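Local coordinates for acyl-CoA-binding domain-containing protein 1 (Oryza sativa Japonica Group, PDB 5H3G) that binds medium- and long-chain acyl-CoA esters with high affinity and also binds phosphatidic acid and phosphatidylcholine in vitro, at residues A53-R57 and A58-A62. Residues are numbered along the deposited sequence; the frame is centred on the assembly and turned at random.
Sequences AQRDR and AKWDA
D56 caps the N-terminus of helix 57-64, its OD1 accepting from K59 N. This helix is the third of the four that form the acyl-CoA-binding fold, and the long loop after helix 26-41 leads into it. At A58, the methyl CB lies 3.4 Å from D56 OD1. A58 also packs on L30 of helix 26-41. K59 N gives the capping bond to D56 OD1, 2.9 Å long and nearly straight at 165°. The donor comes from above the carboxylate plane, not within it. D56 holds CG anti to its own backbone N (chi1 -173°), which brings OD1 to the K59 N-H. The D56 and K59 side chains cross at about a right angle, with K59 CG 3.7 Å from D56 CG. The ammonium goes further, and K59 NZ stays 4.8 Å from D56 OD2, too far for a salt bridge. K59 also touches Y33, and both probably contribute to the acyl-CoA site, as in related proteins. W60 N bonds to D56 O at 3.2 Å, a regular helical bond. The W60 indole stands almost perpendicular to the R55 guanidinium, the planes being 88° apart. R55 NH2 approaches W60 CD1 to 3.5 Å and bonds to A47 O in the preceding loop. D61 N closes the next turn on R57 O. The D61 carboxylate turns back along the helix, while its OD1 forms a salt bridge with R48. R57 NE is bonded to P49 O. What meets D61 is the aliphatic part of the arginine: R57 CG lies 3.4 Å from D61 OD2.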
ATOM      1  N   ALA A  53       0.473  -3.292  22.575  1.00 25.46           N
ATOM      2  CA  ALA A  53      -0.932  -3.345  22.218  1.00 27.06           C
ATOM      3  C   ALA A  53      -1.206  -4.516  21.280  1.00 21.81           C
ATOM      4  O   ALA A  53      -0.303  -5.079  20.650  1.00 20.32           O
ATOM      5  CB  ALA A  53      -1.371  -2.031  21.566  1.00 23.60           C
ATOM      6  N   GLN A  54      -2.483  -4.897  21.208  1.00 30.27           N
ATOM      7  CA  GLN A  54      -2.887  -5.898  20.230  1.00 28.16           C
ATOM      8  C   GLN A  54      -2.942  -5.306  18.828  1.00 23.48           C
ATOM      9  O   GLN A  54      -2.648  -6.006  17.852  1.00 29.02           O
ATOM     10  CB  GLN A  54      -4.241  -6.497  20.620  1.00 41.23           C
ATOM     11  CG  GLN A  54      -4.274  -8.018  20.600  1.00 47.42           C
ATOM     12  CD  GLN A  54      -3.288  -8.646  21.570  1.00 52.76           C
ATOM     13  OE1 GLN A  54      -3.029  -8.111  22.648  1.00 56.65           O
ATOM     14  NE2 GLN A  54      -2.728  -9.786  21.183  1.00 55.43           N
ATOM     15  N   ARG A  55      -3.298  -4.025  18.711  1.00 28.04           N
ATOM     16  CA  ARG A  55      -3.236  -3.333  17.429  1.00 27.00           C
ATOM     17  C   ARG A  55      -1.813  -3.351  16.873  1.00 26.12           C
ATOM     18  O   ARG A  55      -0.840  -3.137  17.600  1.00 28.06           O
ATOM     19  CB  ARG A  55      -3.711  -1.886  17.577  1.00 33.27           C
ATOM     20  CG  ARG A  55      -5.196  -1.718  17.873  1.00 39.44           C
ATOM     21  CD  ARG A  55      -5.490  -0.288  18.299  1.00 37.33           C
ATOM     22  NE  ARG A  55      -5.235   0.676  17.233  1.00 31.80           N
ATOM     23  CZ  ARG A  55      -4.727   1.888  17.433  1.00 32.83           C
ATOM     24  NH1 ARG A  55      -4.398   2.274  18.656  1.00 34.82           N
ATOM     25  NH2 ARG A  55      -4.532   2.710  16.411  1.00 30.91           N
ATOM     26  N   ASP A  56      -1.708  -3.582  15.568  1.00 27.13           N
ATOM     27  CA  ASP A  56      -0.429  -3.744  14.878  1.00 23.33           C
ATOM     28  C   ASP A  56       0.256  -2.383  14.725  1.00 20.15           C
ATOM     29  O   ASP A  56      -0.173  -1.561  13.911  1.00 22.45           O
ATOM     30  CB  ASP A  56      -0.702  -4.399  13.523  1.00 27.42           C
ATOM     31  CG  ASP A  56       0.559  -4.795  12.765  1.00 25.93           C
ATOM     32  OD1 ASP A  56       1.531  -4.029  12.730  1.00 22.70           O
ATOM     33  OD2 ASP A  56       0.555  -5.890  12.160  1.00 33.69           O
ATOM     34  N   ARG A  57       1.316  -2.138  15.503  1.00 18.23           N
ATOM     35  CA  ARG A  57       2.007  -0.851  15.417  1.00 15.30           C
ATOM     36  C   ARG A  57       2.688  -0.670  14.063  1.00 15.48           C
ATOM     37  O   ARG A  57       2.704   0.439  13.517  1.00 16.57           O
ATOM     38  CB  ARG A  57       3.019  -0.698  16.564  1.00 20.52           C
ATOM     39  CG  ARG A  57       3.983   0.493  16.412  1.00 21.41           C
ATOM     40  CD  ARG A  57       4.940   0.668  17.609  1.00 15.98           C
ATOM     41  NE  ARG A  57       4.340   1.494  18.653  1.00 16.52           N
ATOM     42  CZ  ARG A  57       5.025   2.252  19.507  1.00 21.65           C
ATOM     43  NH1 ARG A  57       6.351   2.293  19.462  1.00 20.99           N
ATOM     44  NH2 ARG A  57       4.379   2.970  20.406  1.00 21.37           N
ATOM     45  N   ALA A  58       3.258  -1.741  13.503  1.00 16.57           N
ATOM     46  CA  ALA A  58       3.949  -1.620  12.224  1.00 14.87           C
ATOM     47  C   ALA A  58       3.013  -1.151  11.115  1.00 13.81           C
ATOM     48  O   ALA A  58       3.390  -0.297  10.303  1.00 14.86           O
ATOM     49  CB  ALA A  58       4.603  -2.953  11.850  1.00 16.68           C
ATOM     50  N   LYS A  59       1.804  -1.717  11.044  1.00 13.85           N
ATOM     51  CA  LYS A  59       0.830  -1.275  10.049  1.00 15.18           C
ATOM     52  C   LYS A  59       0.440   0.180  10.269  1.00 12.63           C
ATOM     53  O   LYS A  59       0.400   0.975   9.325  1.00 13.49           O
ATOM     54  CB  LYS A  59      -0.413  -2.165  10.088  1.00 16.15           C
ATOM     55  CG  LYS A  59      -0.227  -3.516   9.418  1.00 19.82           C
ATOM     56  CD  LYS A  59      -1.511  -4.347   9.459  1.00 23.06           C
ATOM     57  CE  LYS A  59      -1.424  -5.523   8.494  1.00 29.45           C
ATOM     58  NZ  LYS A  59      -2.623  -6.416   8.561  1.00 30.61           N
ATOM     59  N   TRP A  60       0.133   0.547  11.514  1.00 16.57           N
ATOM     60  CA  TRP A  60      -0.232   1.933  11.787  1.00 14.69           C
ATOM     61  C   TRP A  60       0.897   2.881  11.395  1.00 13.82           C
ATOM     62  O   TRP A  60       0.665   3.914  10.751  1.00 15.71           O
ATOM     63  CB  TRP A  60      -0.590   2.083  13.261  1.00 16.02           C
ATOM     64  CG  TRP A  60      -1.154   3.427  13.625  1.00 15.93           C
ATOM     65  CD1 TRP A  60      -2.472   3.731  13.811  1.00 20.13           C
ATOM     66  CD2 TRP A  60      -0.424   4.636  13.883  1.00 16.44           C
ATOM     67  NE1 TRP A  60      -2.611   5.052  14.153  1.00 21.72           N
ATOM     68  CE2 TRP A  60      -1.371   5.633  14.201  1.00 20.40           C
ATOM     69  CE3 TRP A  60       0.934   4.978  13.863  1.00 17.12           C
ATOM     70  CZ2 TRP A  60      -1.002   6.945  14.503  1.00 24.52           C
ATOM     71  CZ3 TRP A  60       1.296   6.278  14.171  1.00 23.66           C
ATOM     72  CH2 TRP A  60       0.330   7.247  14.481  1.00 21.54           C
ATOM     73  N   ASP A  61       2.137   2.515  11.727  1.00 13.54           N
ATOM     74  CA  ASP A  61       3.286   3.344  11.372  1.00 14.39           C
ATOM     75  C   ASP A  61       3.418   3.503   9.863  1.00 13.11           C
ATOM     76  O   ASP A  61       3.767   4.581   9.370  1.00 14.15           O
ATOM     77  CB  ASP A  61       4.569   2.745  11.950  1.00 16.36           C
ATOM     78  CG  ASP A  61       4.728   3.012  13.442  1.00 18.07           C
ATOM     79  OD1 ASP A  61       3.994   3.850  14.009  1.00 19.24           O
ATOM     80  OD2 ASP A  61       5.610   2.380  14.057  1.00 18.64           O
ATOM     81  N   ALA A  62       3.149   2.435   9.103  1.00 12.45           N
ATOM     82  CA  ALA A  62       3.258   2.542   7.655  1.00 12.11           C
ATOM     83  C   ALA A  62       2.229   3.518   7.107  1.00 12.41           C
ATOM     84  O   ALA A  62       2.492   4.242   6.142  1.00 15.63           O
ATOM     85  CB  ALA A  62       3.086   1.162   7.013  1.00 12.79           C
TER